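Local coordinates for uncharacterized protein (Parabacteroides distasonis, PDB 4KW2), which is of unknown function but adopts a xylose isomerase-like TIM barrel and may be a sugar isomerase or a related enzyme, at residues 197-209 and 234-246. Numbering follows the deposited sequence.
Sequences GRIKVAHLKDLTD and HFNGLISIEYDDF. With SO4 (sulfate ion), chain E.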
ATOM      1  N   GLY A 197      27.564   7.082   8.773  1.00 99.11           N
ATOM      2  CA  GLY A 197      28.882   7.124   8.142  1.00 94.52           C
ATOM      3  C   GLY A 197      28.986   5.999   7.127  1.00 91.77           C
ATOM      4  O   GLY A 197      29.689   6.120   6.124  1.00 94.48           O
ATOM      5  N   ARG A 198      28.290   4.897   7.403  1.00 84.99           N
ATOM      6  CA  ARG A 198      28.072   3.833   6.419  1.00 74.09           C
ATOM      7  C   ARG A 198      26.735   3.994   5.671  1.00 64.32           C
ATOM      8  O   ARG A 198      26.434   3.204   4.777  1.00 60.66           O
ATOM      9  CB  ARG A 198      28.124   2.453   7.089  1.00 70.04           C
ATOM     10  CG  ARG A 198      29.521   1.877   7.265  1.00 67.56           C
ATOM     11  CD  ARG A 198      29.443   0.370   7.463  1.00 63.84           C
ATOM     12  NE  ARG A 198      30.690  -0.206   7.964  1.00 62.21           N
ATOM     13  CZ  ARG A 198      31.669  -0.716   7.215  1.00 65.68           C
ATOM     14  NH1 ARG A 198      31.595  -0.739   5.887  1.00 63.65           N
ATOM     15  NH2 ARG A 198      32.748  -1.213   7.812  1.00 71.79           N
ATOM     16  N   ILE A 199      25.939   5.007   6.027  1.00 61.04           N
ATOM     17  CA  ILE A 199      24.671   5.264   5.342  1.00 57.09           C
ATOM     18  C   ILE A 199      24.964   5.979   4.029  1.00 51.55           C
ATOM     19  O   ILE A 199      25.307   7.159   4.031  1.00 54.25           O
ATOM     20  CB  ILE A 199      23.705   6.149   6.163  1.00 58.11           C
ATOM     21  CG1 ILE A 199      23.487   5.588   7.575  1.00 64.72           C
ATOM     22  CG2 ILE A 199      22.374   6.285   5.434  1.00 54.02           C
ATOM     23  CD1 ILE A 199      22.852   4.215   7.610  1.00 68.98           C
ATOM     24  N   LYS A 200      24.821   5.267   2.914  1.00 43.75           N
ATOM     25  CA  LYS A 200      25.182   5.815   1.606  1.00 44.14           C
ATOM     26  C   LYS A 200      23.983   6.318   0.803  1.00 40.47           C
ATOM     27  O   LYS A 200      24.127   7.237   0.004  1.00 41.89           O
ATOM     28  CB  LYS A 200      25.959   4.776   0.797  1.00 46.08           C
ATOM     29  CG  LYS A 200      27.304   4.439   1.412  1.00 47.45           C
ATOM     30  CD  LYS A 200      28.147   3.582   0.489  1.00 49.26           C
ATOM     31  CE  LYS A 200      29.406   3.090   1.192  1.00 52.68           C
ATOM     32  NZ  LYS A 200      30.278   4.201   1.663  1.00 52.23           N
ATOM     33  N   VAL A 201      22.816   5.710   1.004  1.00 38.31           N
ATOM     34  CA  VAL A 201      21.616   6.068   0.260  1.00 36.35           C
ATOM     35  C   VAL A 201      20.407   6.114   1.194  1.00 36.78           C
ATOM     36  O   VAL A 201      20.241   5.249   2.045  1.00 39.12           O
ATOM     37  CB  VAL A 201      21.345   5.063  -0.890  1.00 35.80           C
ATOM     38  CG1 VAL A 201      20.061   5.407  -1.639  1.00 34.29           C
ATOM     39  CG2 VAL A 201      22.524   5.025  -1.851  1.00 38.40           C
ATOM     40  N   ALA A 202      19.569   7.131   1.026  1.00 37.79           N
ATOM     41  CA  ALA A 202      18.295   7.204   1.723  1.00 38.51           C
ATOM     42  C   ALA A 202      17.166   7.153   0.701  1.00 36.64           C
ATOM     43  O   ALA A 202      17.069   8.016  -0.160  1.00 37.58           O
ATOM     44  CB  ALA A 202      18.213   8.482   2.538  1.00 40.44           C
ATOM     45  N   HIS A 203      16.319   6.133   0.803  1.00 38.75           N
ATOM     46  CA  HIS A 203      15.132   6.010  -0.041  1.00 36.73           C
ATOM     47  C   HIS A 203      13.954   6.750   0.565  1.00 34.80           C
ATOM     48  O   HIS A 203      13.482   6.395   1.638  1.00 37.50           O
ATOM     49  CB  HIS A 203      14.744   4.541  -0.207  1.00 36.72           C
ATOM     50  CG  HIS A 203      15.502   3.831  -1.276  1.00 38.72           C
ATOM     51  ND1 HIS A 203      15.179   2.557  -1.691  1.00 41.26           N
ATOM     52  CD2 HIS A 203      16.555   4.218  -2.032  1.00 38.67           C
ATOM     53  CE1 HIS A 203      16.008   2.186  -2.649  1.00 40.56           C
ATOM     54  NE2 HIS A 203      16.853   3.175  -2.874  1.00 39.52           N
ATOM     55  N   LEU A 204      13.492   7.784  -0.125  1.00 38.96           N
ATOM     56  CA  LEU A 204      12.221   8.429   0.187  1.00 38.53           C
ATOM     57  C   LEU A 204      11.163   7.847  -0.721  1.00 39.05           C
ATOM     58  O   LEU A 204      11.202   8.057  -1.935  1.00 43.45           O
ATOM     59  CB  LEU A 204      12.294   9.934  -0.052  1.00 44.89           C
ATOM     60  CG  LEU A 204      12.603  10.815   1.147  1.00 46.48           C
ATOM     61  CD1 LEU A 204      13.868  10.336   1.841  1.00 49.61           C
ATOM     62  CD2 LEU A 204      12.734  12.254   0.674  1.00 46.20           C
ATOM     63  N   LYS A 205      10.224   7.113  -0.133  1.00 38.33           N
ATOM     64  CA  LYS A 205       9.110   6.530  -0.865  1.00 39.39           C
ATOM     65  C   LYS A 205       7.887   7.429  -0.712  1.00 36.54           C
ATOM     66  O   LYS A 205       7.697   8.044   0.333  1.00 34.13           O
ATOM     67  CB  LYS A 205       8.811   5.135  -0.319  1.00 45.29           C
ATOM     68  CG  LYS A 205       7.817   4.328  -1.136  1.00 55.24           C
ATOM     69  CD  LYS A 205       7.755   2.889  -0.636  1.00 66.30           C
ATOM     70  CE  LYS A 205       6.497   2.170  -1.106  1.00 69.84           C
ATOM     71  NZ  LYS A 205       6.407   2.099  -2.591  1.00 70.51           N
ATOM     72  N   ASP A 206       7.066   7.498  -1.756  1.00 36.63           N
ATOM     73  CA  ASP A 206       5.818   8.261  -1.737  1.00 40.69           C
ATOM     74  C   ASP A 206       6.015   9.674  -1.199  1.00 39.26           C
ATOM     75  O   ASP A 206       5.333  10.103  -0.269  1.00 38.43           O
ATOM     76  CB  ASP A 206       4.744   7.512  -0.942  1.00 43.32           C
ATOM     77  CG  ASP A 206       4.288   6.245  -1.645  1.00 53.46           C
ATOM     78  OD1 ASP A 206       4.008   6.305  -2.865  1.00 53.49           O
ATOM     79  OD2 ASP A 206       4.216   5.189  -0.982  1.00 61.71           O
ATOM     80  N   LEU A 207       6.959  10.386  -1.802  1.00 38.43           N
ATOM     81  CA  LEU A 207       7.250  11.748  -1.416  1.00 38.98           C
ATOM     82  C   LEU A 207       6.012  12.587  -1.647  1.00 36.53           C
ATOM     83  O   LEU A 207       5.377  12.469  -2.686  1.00 34.53           O
ATOM     84  CB  LEU A 207       8.421  12.311  -2.227  1.00 39.78           C
ATOM     85  CG  LEU A 207       8.823  13.749  -1.888  1.00 39.60           C
ATOM     86  CD1 LEU A 207       9.181  13.862  -0.420  1.00 41.11           C
ATOM     87  CD2 LEU A 207       9.973  14.205  -2.763  1.00 41.27           C
ATOM     88  N   THR A 208       5.666  13.409  -0.658  1.00 35.61           N
ATOM     89  CA  THR A 208       4.538  14.326  -0.756  1.00 34.40           C
ATOM     90  C   THR A 208       5.018  15.770  -0.729  1.00 33.59           C
ATOM     91  O   THR A 208       6.186  16.058  -0.459  1.00 34.20           O
ATOM     92  CB  THR A 208       3.531  14.111   0.391  1.00 35.50           C
ATOM     93  OG1 THR A 208       4.167  14.364   1.651  1.00 33.33           O
ATOM     94  CG2 THR A 208       3.008  12.688   0.375  1.00 35.74           C
ATOM     95  N   ASP A 209       4.091  16.668  -1.028  1.00 36.76           N
ATOM     96  CA  ASP A 209       4.327  18.104  -0.977  1.00 36.60           C
ATOM     97  C   ASP A 209       4.763  18.498   0.437  1.00 32.96           C
ATOM     98  O   ASP A 209       4.022  18.297   1.400  1.00 31.04           O
ATOM     99  CB  ASP A 209       3.026  18.832  -1.357  1.00 39.43           C
ATOM    100  CG  ASP A 209       3.236  20.290  -1.711  1.00 41.32           C
ATOM    101  OD1 ASP A 209       4.332  20.845  -1.484  1.00 40.23           O
ATOM    102  OD2 ASP A 209       2.280  20.890  -2.233  1.00 51.00           O
ATOM    103  N   HIS A 234      25.152  15.051   9.409  1.00 41.71           N
ATOM    104  CA  HIS A 234      26.167  15.208   8.372  1.00 44.39           C
ATOM    105  C   HIS A 234      26.031  14.131   7.296  1.00 42.72           C
ATOM    106  O   HIS A 234      27.015  13.538   6.859  1.00 43.47           O
ATOM    107  CB  HIS A 234      27.571  15.197   8.983  1.00 49.40           C
ATOM    108  CG  HIS A 234      28.640  15.665   8.046  1.00 57.66           C
ATOM    109  ND1 HIS A 234      29.476  14.795   7.376  1.00 61.75           N
ATOM    110  CD2 HIS A 234      29.005  16.910   7.659  1.00 63.84           C
ATOM    111  CE1 HIS A 234      30.310  15.484   6.620  1.00 65.01           C
ATOM    112  NE2 HIS A 234      30.048  16.770   6.775  1.00 68.49           N
ATOM    113  N   PHE A 235      24.798  13.879   6.877  1.00 39.92           N
ATOM    114  CA  PHE A 235      24.547  12.948   5.799  1.00 39.03           C
ATOM    115  C   PHE A 235      25.117  13.555   4.532  1.00 37.47           C
ATOM    116  O   PHE A 235      24.833  14.704   4.216  1.00 38.55           O
ATOM    117  CB  PHE A 235      23.049  12.694   5.646  1.00 40.67           C
ATOM    118  CG  PHE A 235      22.702  11.799   4.495  1.00 40.59           C
ATOM    119  CD1 PHE A 235      22.939  10.434   4.565  1.00 39.94           C
ATOM    120  CD2 PHE A 235      22.145  12.320   3.336  1.00 41.33           C
ATOM    121  CE1 PHE A 235      22.619   9.605   3.504  1.00 37.46           C
ATOM    122  CE2 PHE A 235      21.824  11.492   2.273  1.00 39.92           C
ATOM    123  CZ  PHE A 235      22.060  10.135   2.360  1.00 37.62           C
ATOM    124  N   ASN A 236      25.947  12.795   3.829  1.00 38.11           N
ATOM    125  CA  ASN A 236      26.507  13.252   2.562  1.00 42.91           C
ATOM    126  C   ASN A 236      26.387  12.210   1.448  1.00 41.02           C
ATOM    127  O   ASN A 236      27.154  12.215   0.502  1.00 41.06           O
ATOM    128  CB  ASN A 236      27.963  13.712   2.746  1.00 48.29           C
ATOM    129  CG  ASN A 236      28.853  12.640   3.346  1.00 51.22           C
ATOM    130  OD1 ASN A 236      28.483  11.466   3.418  1.00 53.25           O
ATOM    131  ND2 ASN A 236      30.037  13.043   3.785  1.00 54.65           N
ATOM    132  N   GLY A 237      25.401  11.329   1.564  1.00 40.51           N
ATOM    133  CA  GLY A 237      25.151  10.324   0.550  1.00 38.05           C
ATOM    134  C   GLY A 237      24.100  10.791  -0.432  1.00 36.24           C
ATOM    135  O   GLY A 237      23.955  11.983  -0.684  1.00 35.95           O
ATOM    136  N   LEU A 238      23.353   9.836  -0.972  1.00 37.23           N
ATOM    137  CA  LEU A 238      22.342  10.108  -1.980  1.00 34.43           C
ATOM    138  C   LEU A 238      20.949   9.993  -1.375  1.00 33.82           C
ATOM    139  O   LEU A 238      20.604   8.967  -0.799  1.00 33.37           O
ATOM    140  CB  LEU A 238      22.505   9.121  -3.140  1.00 32.69           C
ATOM    141  CG  LEU A 238      21.443   9.105  -4.247  1.00 32.55           C
ATOM    142  CD1 LEU A 238      21.477  10.398  -5.049  1.00 33.72           C
ATOM    143  CD2 LEU A 238      21.636   7.896  -5.148  1.00 30.61           C
ATOM    144  N   ILE A 239      20.158  11.056  -1.500  1.00 37.48           N
ATOM    145  CA  ILE A 239      18.730  10.997  -1.207  1.00 37.44           C
ATOM    146  C   ILE A 239      18.039  10.626  -2.508  1.00 37.64           C
ATOM    147  O   ILE A 239      17.996  11.417  -3.453  1.00 38.14           O
ATOM    148  CB  ILE A 239      18.155  12.338  -0.706  1.00 39.20           C
ATOM    149  CG1 ILE A 239      18.929  12.841   0.509  1.00 41.55           C
ATOM    150  CG2 ILE A 239      16.684  12.180  -0.337  1.00 39.95           C
ATOM    151  CD1 ILE A 239      18.492  14.218   0.965  1.00 45.75           C
ATOM    152  N   SER A 240      17.502   9.417  -2.547  1.00 34.69           N
ATOM    153  CA  SER A 240      16.895   8.884  -3.746  1.00 33.69           C
ATOM    154  C   SER A 240      15.379   8.871  -3.567  1.00 34.86           C
ATOM    155  O   SER A 240      14.841   8.077  -2.782  1.00 34.52           O
ATOM    156  CB  SER A 240      17.435   7.481  -4.000  1.00 31.99           C
ATOM    157  OG  SER A 240      17.190   7.100  -5.331  1.00 35.71           O
ATOM    158  N   ILE A 241      14.694   9.753  -4.287  1.00 33.35           N
ATOM    159  CA  ILE A 241      13.271   9.955  -4.073  1.00 35.28           C
ATOM    160  C   ILE A 241      12.392   9.180  -5.059  1.00 33.78           C
ATOM    161  O   ILE A 241      12.725   9.008  -6.237  1.00 33.87           O
ATOM    162  CB  ILE A 241      12.883  11.454  -4.084  1.00 40.15           C
ATOM    163  CG1 ILE A 241      12.904  12.044  -5.495  1.00 46.07           C
ATOM    164  CG2 ILE A 241      13.811  12.253  -3.175  1.00 41.75           C
ATOM    165  CD1 ILE A 241      11.653  12.823  -5.827  1.00 48.79           C
ATOM    166  N   GLU A 242      11.266   8.709  -4.546  1.00 31.98           N
ATOM    167  CA  GLU A 242      10.233   8.088  -5.350  1.00 31.21           C
ATOM    168  C   GLU A 242       8.938   8.794  -4.980  1.00 29.86           C
ATOM    169  O   GLU A 242       8.764   9.221  -3.832  1.00 28.34           O
ATOM    170  CB  GLU A 242      10.160   6.589  -5.025  1.00 33.44           C
ATOM    171  CG  GLU A 242       9.274   5.750  -5.944  1.00 35.69           C
ATOM    172  CD  GLU A 242       7.802   5.728  -5.550  1.00 37.78           C
ATOM    173  OE1 GLU A 242       7.442   6.102  -4.408  1.00 35.73           O
ATOM    174  OE2 GLU A 242       6.993   5.325  -6.407  1.00 40.47           O
ATOM    175  N   TYR A 243       8.041   8.940  -5.946  1.00 29.02           N
ATOM    176  CA  TYR A 243       6.691   9.386  -5.645  1.00 30.17           C
ATOM    177  C   TYR A 243       5.680   8.746  -6.577  1.00 31.36           C
ATOM    178  O   TYR A 243       6.040   8.172  -7.602  1.00 33.20           O
ATOM    179  CB  TYR A 243       6.593  10.919  -5.670  1.00 30.51           C
ATOM    180  CG  TYR A 243       6.739  11.601  -7.021  1.00 31.60           C
ATOM    181  CD1 TYR A 243       7.984  11.993  -7.497  1.00 30.18           C
ATOM    182  CD2 TYR A 243       5.622  11.904  -7.796  1.00 32.94           C
ATOM    183  CE1 TYR A 243       8.120  12.647  -8.710  1.00 29.86           C
ATOM    184  CE2 TYR A 243       5.749  12.555  -9.016  1.00 34.30           C
ATOM    185  CZ  TYR A 243       7.001  12.926  -9.465  1.00 34.16           C
ATOM    186  OH  TYR A 243       7.133  13.586 -10.662  1.00 34.63           O
ATOM    187  N   ASP A 244       4.413   8.834  -6.196  1.00 33.34           N
ATOM    188  CA  ASP A 244       3.328   8.329  -7.018  1.00 36.79           C
ATOM    189  C   ASP A 244       3.014   9.365  -8.086  1.00 38.10           C
ATOM    190  O   ASP A 244       2.392  10.387  -7.792  1.00 40.45           O
ATOM    191  CB  ASP A 244       2.096   8.061  -6.151  1.00 37.82           C
ATOM    192  CG  ASP A 244       1.032   7.260  -6.875  1.00 39.79           C
ATOM    193  OD1 ASP A 244       0.964   7.331  -8.124  1.00 40.23           O
ATOM    194  OD2 ASP A 244       0.261   6.556  -6.187  1.00 40.43           O
ATOM    195  N   ASP A 245       3.430   9.100  -9.323  1.00 40.30           N
ATOM    196  CA  ASP A 245       3.292  10.090 -10.396  1.00 44.16           C
ATOM    197  C   ASP A 245       1.872  10.194 -10.929  1.00 42.74           C
ATOM    198  O   ASP A 245       1.597  11.041 -11.768  1.00 49.08           O
ATOM    199  CB  ASP A 245       4.278   9.833 -11.549  1.00 50.00           C
ATOM    200  CG  ASP A 245       3.935   8.598 -12.367  1.00 51.91           C
ATOM    201  OD1 ASP A 245       3.483   7.591 -11.783  1.00 55.64           O
ATOM    202  OD2 ASP A 245       4.140   8.632 -13.598  1.00 50.52           O
ATOM    203  N   PHE A 246       0.977   9.336 -10.450  1.00 42.12           N
ATOM    204  CA  PHE A 246      -0.434   9.458 -10.783  1.00 45.01           C
ATOM    205  C   PHE A 246      -1.186  10.321  -9.765  1.00 43.60           C
ATOM    206  O   PHE A 246      -2.226  10.897 -10.090  1.00 45.09           O
ATOM    207  CB  PHE A 246      -1.078   8.077 -10.913  1.00 48.14           C
ATOM    208  CG  PHE A 246      -0.642   7.317 -12.140  1.00 53.54           C
ATOM    209  CD1 PHE A 246      -1.336   7.453 -13.342  1.00 53.42           C
ATOM    210  CD2 PHE A 246       0.465   6.468 -12.101  1.00 54.48           C
ATOM    211  CE1 PHE A 246      -0.941   6.757 -14.475  1.00 53.37           C
ATOM    212  CE2 PHE A 246       0.866   5.771 -13.233  1.00 54.32           C
ATOM    213  CZ  PHE A 246       0.161   5.915 -14.423  1.00 54.97           C
TER
HETATM  214  S   SO4 E 303      33.719  -1.052  11.468  0.50 60.73           S
HETATM  215  O1  SO4 E 303      34.286   0.005  12.335  0.50 54.64           O
HETATM  216  O2  SO4 E 303      34.650  -1.313  10.349  0.50 51.21           O
HETATM  217  O3  SO4 E 303      33.532  -2.290  12.255  0.50 59.23           O
HETATM  218  O4  SO4 E 303      32.407  -0.607  10.942  0.50 56.93           O
HETATM  219  O   HOH W   1       4.374   5.431  -5.461  1.00 38.85           O
HETATM  220  O   HOH W   2       3.930  10.255  -3.805  1.00 37.98           O
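Strands 199-204 and 238-241 run parallel, their axes 4.7 Å apart at closest and 23° from exactly parallel, and five backbone hydrogen bonds alternate between them from L238 N to K200 O through E242 N to L204 O. V201 and H203 share one face with L238 and S240; CD2 of the H203 ring lies 3.9 Å from S240 CB, and H203 NE2 and S240 OG both bond the carboxylate of E52. On the other face A202 and L204 meet I239 and I241, L204 CD1 meeting I239 CG2, and CD2 reaching both I241 CG2 and I239 CG2, under cover of helices 222-232 and 250-262. These are the seventh and eighth strands of the TIM barrel, joined as a beta-alpha-beta unit through helix 222-232. At the N-terminal end F235 brings CE1 to 3.8 Å from I199 CG2 and CZ to 4.2 Å from A202 CB, while G237 N sits 3.5 Å above the ring centre; an alanine in place of F235 would probably open a gap beside I199 and A202 and leave G237 N without the ring beneath it. At the C-terminal end E242 leaves with CG anti to N (chi1 -171°) and bends at chi2, carrying OE1 to D206 N (3.0 Å) in a nearly straight bond, while its carbonyl takes L207 N. D206 OD1 stands 3.8 Å from E242 OE1, the carboxylates 77° apart, and a water donating to D206 OD1 and E242 OE2 probably eases their repulsion. L207 CD2 packs on I241 CD1.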